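Long-range contacts in fructuronate-tagaturonate epimerase UxaE from Cohnella laeviribosi in complex with 1 glycerol (Cohnella laeviribosi, PDB 6IL9), which catalyses the epimerisation that interconverts D-fructuronate and D-tagaturonate, using a TIM-barrel scaffold that carries a zinc site: residues R388-Y393 against G443-A448; E374-V379 against D459-T464; N412-L417 against N432-L437. One frame throughout, in Å; residues are numbered along the deposited sequence.

Interaction 1. Residues R388-Y393 against G443-A448; sequences RRMHQY and GLLLQA
The phenol ring of Tyr-393 meets Leu-445, Ala-448 and the backbone O of Leu-444 at a slant, neither squarely over a face nor at an edge, while a water sits at its edge in the ring plane. Phe-457 makes an edge-to-face pair with the same ring, and His-397 lies against it with the planes at about 40°. The contact belongs to the helical region that follows the last strand of the TIM barrel, where helix 384-402 packs on the short helix 442-446 and the turn leaving it. Tyr-393 has CG anti to the backbone N (chi1 -167°), and its ring reaches across to that turn. Tyr-393 CD1 lies 3.8 Å from Leu-445 CD2, and at the other end of the ring OH lies 3.6 Å from Ala-448 CB. The water bridges the two segments, 2.6 Å from Tyr-393 OH and donating a hydrogen bond of 2.9 Å to Leu-444 O. This carbonyl oxygen also lies 3.7 Å from Tyr-393 CE1. An alanine in place of Tyr-393 would probably open a gap beside Leu-445 CD2 and Ala-448 CB where the ring had been, and leave the bridging water without its phenol partner. The side chains of Tyr-393 and Leu-445 run past each other in opposite directions. One turn earlier in helix 384-402, Leu-445 meets Met-390. Trp-372 of helix 369-382 touches both Met-390 and Leu-445, covering this buried part of the contact. Leu-445 CD2 stands 4.0 Å from Met-390 CB and comes still nearer to the peptide group, lying 3.4 Å from Met-390 O.

Interaction 2. Residues E374-V379 against D459-T464; sequences EAVRIV and DEFFRT
Segments 374-379 and 459-464, which touch through Val-379 and Thr-464 among others, cross almost at a right angle: their axes are inclined by 86° and approach to 10.3 Å. The CA atoms of Val-379 and Thr-464, 7.0 Å apart, are the nearest such pair across the contact. Phe-461 has the largest share of the buried surface; its CG is anti to the backbone N (chi1 178°), and the ring comes near the other helix. Its CZ atom reaches Ala-375 CB at 3.6 Å, and the small methyl lets the ring tip come close to the helix there. The CE1 corner points at the backbone of Val-376, with the N of that residue near the ring plane. Val-379 crosses the phenylalanine at about a right angle and sets CG2 beside the ring, 3.7 Å from Phe-461 CD1. The same methyl lies 3.6 Å from Thr-464 OG1, so that it touches both the ring and the hydroxyl one turn further on. Trp-372 adds a second ring against Phe-461, Leu-386 of helix 384-402 touches Val-379, and Tyr-472 of helix 469-487 reaches Ala-375. The charged side chains of segment 374-379 stay clear of the interface: away from it, Arg-377 grips Glu-374 side-on, NE to OE1 and NH2 to OE2, the two bonds making one salt bridge, with NH2 2.9 Å from OE2, while Arg-377 NH1 binds Asn-430. Across the interface itself no hydrogen bond forms; the threonine hydroxyl makes a weak bond within its own helix, from Thr-464 OG1 to Phe-461 O at 3.3 Å. Cohesion between these buried residues therefore rests on van der Waals contact, chiefly of the Ala-375 and Val-379 methyls with the Phe-461 ring.

Interaction 3. Residues N412-L417 against N432-L437; sequences NNIRPL and NDARQL
A single hydrogen bond joins Asn-413 to Asp-433: Asn-413 ND2 donates to Asp-433 OD2 at 2.8 Å with an N-H...O angle of 159°. The acceptor lies in the plane of the amide, but the donor approaches the carboxylate from above its plane, 42° out of it, and the two flat groups are tilted by 53°. The other carboxylate oxygen, OD1, takes the backbone N of Asn-410, so two parts of the same loop hold the aspartate. Van der Waals contacts come from Ile-414, the next residue along. Its CG1, anti to the carbonyl carbon, packs 3.7 Å from Asp-433 CB, and its CD1 lies 3.8 Å from Ala-434 N. One turn further on, Leu-437 CD2 stands 4.0 Å from Ile-414 CD1, while the CG2 branch faces Ala-434 CB at 4.3 Å. His-391 and Tyr-428 also touch the isoleucine, which is buried although Asn-413 beside it is exposed. Together these contacts lay a loop on the first turns of helix 432-440 through one side-chain hydrogen bond and a buried isoleucine, loop-on-helix packing in the C-terminal helical part that follows the last TIM-barrel strand.

From the N-terminal side, the chain runs through helix 369-382, helix 384-402, the loop holding 412-417, helix 432-440, helix 442-446 and helix 458-467. Interaction 3 closes the innermost loop, interaction 1 encloses it, and interaction 2 encloses both, so none cross. All three lie beyond the eighth barrel strand, 363-367: interaction 3 holds the 412-417 loop on helix 432-440, interaction 1 joins helix 384-402 to helix 442-446, and interaction 2 joins helix 369-382 to helix 458-467. Helix 384-402 connects them: Met-390 of interaction 1 touches Phe-461 of interaction 2, whereas His-391 packs on Leu-417 of interaction 3. Arg-388 NH1 hydrogen-bonds Leu-417 O. Interactions 2 and 3 approach through Arg-377 and Arg-435, two like charges.

Interaction 1. Residues R388-Y393 against G443-A448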
# COMPACT_ATOMS: atom_id res chain seq x y z
N ARG A 388 2.35 -23.41 -13.44
CA ARG A 388 2.23 -24.70 -12.77
C ARG A 388 3.36 -24.91 -11.77
O ARG A 388 3.13 -25.37 -10.64
CB ARG A 388 2.23 -25.85 -13.78
CG ARG A 388 1.04 -25.88 -14.70
CD ARG A 388 1.07 -27.12 -15.62
NE ARG A 388 -0.06 -27.08 -16.54
CZ ARG A 388 -1.27 -27.58 -16.27
NH1 ARG A 388 -1.51 -28.18 -15.10
NH2 ARG A 388 -2.23 -27.46 -17.15
N ARG A 389 4.59 -24.58 -12.16
CA ARG A 389 5.71 -24.74 -11.24
C ARG A 389 5.56 -23.83 -10.02
O ARG A 389 5.85 -24.25 -8.89
CB ARG A 389 7.02 -24.46 -11.97
CG ARG A 389 7.35 -25.54 -13.01
CD ARG A 389 8.61 -25.19 -13.76
NE ARG A 389 9.69 -24.87 -12.84
CZ ARG A 389 10.40 -23.74 -12.88
NH1 ARG A 389 10.15 -22.83 -13.81
NH2 ARG A 389 11.35 -23.54 -11.98
N MET A 390 5.13 -22.58 -10.23
CA MET A 390 4.95 -21.65 -9.11
C MET A 390 3.80 -22.09 -8.20
O MET A 390 3.91 -22.02 -6.97
CB MET A 390 4.71 -20.23 -9.64
CG MET A 390 5.90 -19.63 -10.40
SD MET A 390 5.67 -17.92 -11.03
CE MET A 390 5.59 -16.99 -9.50
N HIS A 391 2.69 -22.53 -8.79
CA HIS A 391 1.53 -22.94 -8.00
C HIS A 391 1.87 -24.16 -7.15
O HIS A 391 1.57 -24.20 -5.95
CB HIS A 391 0.37 -23.22 -8.97
CG HIS A 391 -0.90 -23.73 -8.34
ND1 HIS A 391 -2.11 -23.10 -8.50
CD2 HIS A 391 -1.16 -24.86 -7.62
CE1 HIS A 391 -3.06 -23.79 -7.89
NE2 HIS A 391 -2.50 -24.86 -7.34
N GLN A 392 2.56 -25.14 -7.74
CA GLN A 392 2.93 -26.34 -6.99
C GLN A 392 3.90 -26.01 -5.85
O GLN A 392 3.78 -26.55 -4.75
CB GLN A 392 3.55 -27.37 -7.94
CG GLN A 392 3.66 -28.77 -7.32
CD GLN A 392 2.33 -29.31 -6.83
OE1 GLN A 392 1.34 -29.34 -7.56
NE2 GLN A 392 2.31 -29.75 -5.57
N TYR A 393 4.85 -25.10 -6.11
CA TYR A 393 5.78 -24.68 -5.07
C TYR A 393 5.04 -23.98 -3.93
O TYR A 393 5.32 -24.23 -2.75
CB TYR A 393 6.83 -23.75 -5.67
CG TYR A 393 8.04 -23.46 -4.81
CD1 TYR A 393 8.06 -22.36 -3.95
CD2 TYR A 393 9.19 -24.23 -4.91
CE1 TYR A 393 9.16 -22.07 -3.18
CE2 TYR A 393 10.30 -23.95 -4.14
CZ TYR A 393 10.29 -22.87 -3.28
OH TYR A 393 11.40 -22.59 -2.52
N GLY A 443 6.71 -13.86 -1.35
CA GLY A 443 8.10 -13.77 -0.92
C GLY A 443 8.84 -15.08 -1.12
O GLY A 443 9.95 -15.10 -1.65
N LEU A 444 8.21 -16.19 -0.72
CA LEU A 444 8.80 -17.51 -0.92
C LEU A 444 9.04 -17.79 -2.40
O LEU A 444 10.02 -18.46 -2.76
CB LEU A 444 7.88 -18.59 -0.36
CG LEU A 444 7.60 -18.62 1.13
CD1 LEU A 444 6.41 -19.52 1.35
CD2 LEU A 444 8.84 -19.13 1.85
N LEU A 445 8.12 -17.37 -3.27
CA LEU A 445 8.27 -17.63 -4.69
C LEU A 445 9.35 -16.76 -5.30
O LEU A 445 10.20 -17.24 -6.07
CB LEU A 445 6.94 -17.39 -5.41
CG LEU A 445 5.85 -18.44 -5.16
CD1 LEU A 445 4.47 -17.91 -5.54
CD2 LEU A 445 6.15 -19.71 -5.95
N LEU A 446 9.34 -15.47 -4.97
CA LEU A 446 10.28 -14.52 -5.56
C LEU A 446 11.71 -14.82 -5.14
O LEU A 446 12.65 -14.64 -5.93
CB LEU A 446 9.91 -13.09 -5.13
CG LEU A 446 9.30 -12.07 -6.10
CD1 LEU A 446 9.01 -12.61 -7.49
CD2 LEU A 446 8.06 -11.40 -5.46
N GLN A 447 11.91 -15.27 -3.90
CA GLN A 447 13.25 -15.52 -3.41
C GLN A 447 13.70 -16.96 -3.59
O GLN A 447 14.83 -17.29 -3.23
CB GLN A 447 13.35 -15.11 -1.93
CG GLN A 447 12.91 -13.67 -1.68
CD GLN A 447 14.06 -12.68 -1.55
OE1 GLN A 447 14.73 -12.35 -2.54
NE2 GLN A 447 14.29 -12.20 -0.33
N ALA A 448 12.86 -17.82 -4.17
CA ALA A 448 13.21 -19.23 -4.33
C ALA A 448 14.41 -19.40 -5.25
O ALA A 448 14.55 -18.70 -6.26
CB ALA A 448 12.02 -20.01 -4.89
O HOH W 1 11.37 -20.44 -1.11

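Interaction 2. Residues E374-V379 against D459-T464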
# COMPACT_ATOMS: atom_id res chain seq x y z
N GLU A 374 -2.40 -9.99 -10.15
CA GLU A 374 -2.64 -9.74 -11.57
C GLU A 374 -1.44 -10.12 -12.42
O GLU A 374 -1.60 -10.54 -13.57
CB GLU A 374 -2.99 -8.28 -11.82
CG GLU A 374 -4.38 -7.90 -11.33
CD GLU A 374 -5.49 -8.76 -11.92
OE1 GLU A 374 -5.43 -9.10 -13.13
OE2 GLU A 374 -6.44 -9.08 -11.17
N ALA A 375 -0.23 -9.98 -11.88
CA ALA A 375 0.96 -10.45 -12.60
C ALA A 375 0.96 -11.97 -12.69
O ALA A 375 1.27 -12.54 -13.75
CB ALA A 375 2.22 -9.94 -11.91
N VAL A 376 0.59 -12.64 -11.60
CA VAL A 376 0.47 -14.10 -11.62
C VAL A 376 -0.57 -14.53 -12.65
O VAL A 376 -0.36 -15.50 -13.39
CB VAL A 376 0.12 -14.63 -10.22
CG1 VAL A 376 -0.22 -16.13 -10.29
CG2 VAL A 376 1.28 -14.40 -9.25
N ARG A 377 -1.69 -13.80 -12.73
CA ARG A 377 -2.71 -14.12 -13.72
C ARG A 377 -2.15 -14.03 -15.14
O ARG A 377 -2.46 -14.87 -15.99
CB ARG A 377 -3.90 -13.19 -13.56
CG ARG A 377 -5.13 -13.63 -14.31
CD ARG A 377 -6.07 -12.46 -14.55
NE ARG A 377 -6.57 -11.81 -13.33
CZ ARG A 377 -7.57 -12.26 -12.58
NH1 ARG A 377 -8.17 -13.41 -12.88
NH2 ARG A 377 -7.96 -11.58 -11.51
N ILE A 378 -1.30 -13.03 -15.42
CA ILE A 378 -0.67 -12.96 -16.73
C ILE A 378 0.18 -14.20 -16.99
O ILE A 378 0.21 -14.73 -18.11
CB ILE A 378 0.17 -11.67 -16.86
CG1 ILE A 378 -0.74 -10.44 -16.87
CG2 ILE A 378 1.06 -11.73 -18.12
CD1 ILE A 378 -1.72 -10.39 -18.00
N VAL A 379 0.91 -14.66 -15.97
CA VAL A 379 1.73 -15.86 -16.13
C VAL A 379 0.84 -17.07 -16.41
O VAL A 379 1.13 -17.89 -17.29
CB VAL A 379 2.62 -16.09 -14.89
CG1 VAL A 379 3.36 -17.43 -14.98
CG2 VAL A 379 3.62 -14.95 -14.74
N ASP A 459 13.56 -14.86 -12.29
CA ASP A 459 14.05 -14.32 -13.56
C ASP A 459 13.06 -14.58 -14.69
O ASP A 459 12.75 -13.68 -15.47
CB ASP A 459 15.41 -14.91 -13.90
CG ASP A 459 16.49 -14.46 -12.95
OD1 ASP A 459 16.38 -13.33 -12.42
OD2 ASP A 459 17.44 -15.24 -12.71
N GLU A 460 12.56 -15.81 -14.79
CA GLU A 460 11.59 -16.10 -15.84
C GLU A 460 10.28 -15.36 -15.61
O GLU A 460 9.64 -14.93 -16.58
CB GLU A 460 11.33 -17.61 -15.94
CG GLU A 460 10.47 -17.96 -17.14
CD GLU A 460 10.21 -19.45 -17.28
OE1 GLU A 460 10.64 -20.25 -16.42
OE2 GLU A 460 9.54 -19.82 -18.27
N PHE A 461 9.88 -15.18 -14.35
CA PHE A 461 8.68 -14.40 -14.06
C PHE A 461 8.78 -12.99 -14.62
O PHE A 461 7.87 -12.50 -15.31
CB PHE A 461 8.45 -14.37 -12.54
CG PHE A 461 7.25 -13.56 -12.11
CD1 PHE A 461 5.98 -14.13 -12.06
CD2 PHE A 461 7.39 -12.24 -11.73
CE1 PHE A 461 4.88 -13.38 -11.66
CE2 PHE A 461 6.30 -11.50 -11.31
CZ PHE A 461 5.04 -12.08 -11.28
N PHE A 462 9.88 -12.30 -14.33
CA PHE A 462 10.01 -10.93 -14.81
C PHE A 462 10.19 -10.89 -16.32
O PHE A 462 9.74 -9.95 -16.98
CB PHE A 462 11.15 -10.21 -14.09
CG PHE A 462 10.74 -9.67 -12.75
CD1 PHE A 462 9.98 -8.51 -12.67
CD2 PHE A 462 11.06 -10.34 -11.58
CE1 PHE A 462 9.56 -8.01 -11.44
CE2 PHE A 462 10.65 -9.85 -10.35
CZ PHE A 462 9.90 -8.68 -10.28
N ARG A 463 10.79 -11.93 -16.90
CA ARG A 463 10.92 -12.00 -18.35
C ARG A 463 9.54 -12.07 -19.01
O ARG A 463 9.28 -11.35 -19.98
CB ARG A 463 11.79 -13.20 -18.73
CG ARG A 463 12.51 -13.08 -20.05
CD ARG A 463 13.85 -13.83 -20.00
NE ARG A 463 13.70 -15.20 -19.50
CZ ARG A 463 14.40 -15.73 -18.50
NH1 ARG A 463 15.32 -15.01 -17.87
NH2 ARG A 463 14.19 -16.99 -18.13
N THR A 464 8.64 -12.92 -18.49
CA THR A 464 7.32 -12.96 -19.12
C THR A 464 6.54 -11.68 -18.86
O THR A 464 5.79 -11.23 -19.73
CB THR A 464 6.49 -14.17 -18.68
OG1 THR A 464 5.74 -13.86 -17.50
CG2 THR A 464 7.35 -15.39 -18.45

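Interaction 3. Residues N412-L417 against N432-L437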
# COMPACT_ATOMS: atom_id res chain seq x y z
N ASN A 412 -8.28 -27.77 0.33
CA ASN A 412 -9.13 -28.81 -0.24
C ASN A 412 -10.05 -28.27 -1.33
O ASN A 412 -10.59 -29.07 -2.12
CB ASN A 412 -9.95 -29.47 0.87
CG ASN A 412 -10.48 -30.83 0.47
OD1 ASN A 412 -11.69 -31.10 0.58
ND2 ASN A 412 -9.60 -31.68 -0.04
N ASN A 413 -10.25 -26.95 -1.41
CA ASN A 413 -11.09 -26.37 -2.46
C ASN A 413 -10.34 -26.19 -3.78
O ASN A 413 -10.97 -25.90 -4.80
CB ASN A 413 -11.64 -25.00 -2.03
CG ASN A 413 -12.76 -25.11 -1.03
OD1 ASN A 413 -13.43 -26.14 -0.94
ND2 ASN A 413 -13.01 -24.02 -0.30
N ILE A 414 -9.02 -26.33 -3.78
CA ILE A 414 -8.21 -26.02 -4.95
C ILE A 414 -8.05 -27.28 -5.80
O ILE A 414 -7.54 -28.29 -5.32
CB ILE A 414 -6.85 -25.45 -4.54
CG1 ILE A 414 -7.03 -24.27 -3.56
CG2 ILE A 414 -6.06 -24.99 -5.77
CD1 ILE A 414 -5.71 -23.72 -3.00
N ARG A 415 -8.48 -27.21 -7.06
CA ARG A 415 -8.34 -28.36 -7.95
C ARG A 415 -6.87 -28.72 -8.11
O ARG A 415 -6.01 -27.83 -8.23
CB ARG A 415 -8.94 -28.06 -9.33
CG ARG A 415 -10.46 -28.07 -9.42
CD ARG A 415 -10.94 -27.41 -10.72
NE ARG A 415 -10.57 -26.00 -10.76
CZ ARG A 415 -10.57 -25.22 -11.84
NH1 ARG A 415 -10.93 -25.70 -13.02
NH2 ARG A 415 -10.21 -23.95 -11.71
N PRO A 416 -6.53 -30.02 -8.11
CA PRO A 416 -5.14 -30.41 -8.39
C PRO A 416 -4.73 -29.95 -9.78
O PRO A 416 -5.54 -29.97 -10.72
CB PRO A 416 -5.17 -31.94 -8.29
CG PRO A 416 -6.40 -32.24 -7.45
CD PRO A 416 -7.39 -31.17 -7.79
N LEU A 417 -3.47 -29.54 -9.90
CA LEU A 417 -2.96 -29.02 -11.17
C LEU A 417 -3.13 -30.05 -12.28
O LEU A 417 -3.44 -29.70 -13.43
CB LEU A 417 -1.49 -28.63 -11.02
CG LEU A 417 -1.17 -27.27 -10.39
CD1 LEU A 417 0.34 -27.12 -10.15
CD2 LEU A 417 -1.69 -26.13 -11.26
N ASN A 432 -11.34 -17.99 -4.41
CA ASN A 432 -10.88 -17.52 -3.11
C ASN A 432 -9.60 -18.22 -2.68
O ASN A 432 -8.62 -17.57 -2.29
CB ASN A 432 -11.95 -17.76 -2.04
CG ASN A 432 -13.11 -16.81 -2.16
OD1 ASN A 432 -13.03 -15.77 -2.81
ND2 ASN A 432 -14.22 -17.17 -1.51
N ASP A 433 -9.61 -19.55 -2.69
CA ASP A 433 -8.54 -20.25 -2.00
C ASP A 433 -7.24 -20.21 -2.79
O ASP A 433 -6.19 -19.92 -2.23
CB ASP A 433 -8.98 -21.69 -1.69
CG ASP A 433 -10.16 -21.71 -0.74
OD1 ASP A 433 -9.99 -21.36 0.45
OD2 ASP A 433 -11.28 -22.02 -1.19
N ALA A 434 -7.31 -20.45 -4.11
CA ALA A 434 -6.10 -20.33 -4.93
C ALA A 434 -5.55 -18.90 -4.90
O ALA A 434 -4.32 -18.71 -4.88
CB ALA A 434 -6.39 -20.77 -6.37
N ARG A 435 -6.42 -17.89 -4.92
CA ARG A 435 -5.93 -16.52 -4.80
C ARG A 435 -5.14 -16.33 -3.51
O ARG A 435 -4.05 -15.74 -3.51
CB ARG A 435 -7.09 -15.51 -4.86
CG ARG A 435 -7.56 -15.23 -6.29
CD ARG A 435 -8.67 -14.19 -6.31
NE ARG A 435 -8.22 -12.86 -5.91
CZ ARG A 435 -7.59 -12.01 -6.71
NH1 ARG A 435 -7.33 -12.35 -7.97
NH2 ARG A 435 -7.22 -10.80 -6.26
N GLN A 436 -5.66 -16.83 -2.38
CA GLN A 436 -4.92 -16.66 -1.13
C GLN A 436 -3.61 -17.44 -1.14
O GLN A 436 -2.60 -16.96 -0.61
CB GLN A 436 -5.79 -17.11 0.05
CG GLN A 436 -6.99 -16.20 0.25
CD GLN A 436 -7.57 -16.35 1.63
OE1 GLN A 436 -7.81 -17.47 2.09
NE2 GLN A 436 -7.80 -15.23 2.31
N LEU A 437 -3.62 -18.62 -1.76
CA LEU A 437 -2.41 -19.43 -1.86
C LEU A 437 -1.29 -18.66 -2.54
O LEU A 437 -0.16 -18.63 -2.04
CB LEU A 437 -2.73 -20.71 -2.64
CG LEU A 437 -1.55 -21.57 -3.10
CD1 LEU A 437 -0.91 -22.23 -1.88
CD2 LEU A 437 -2.01 -22.60 -4.13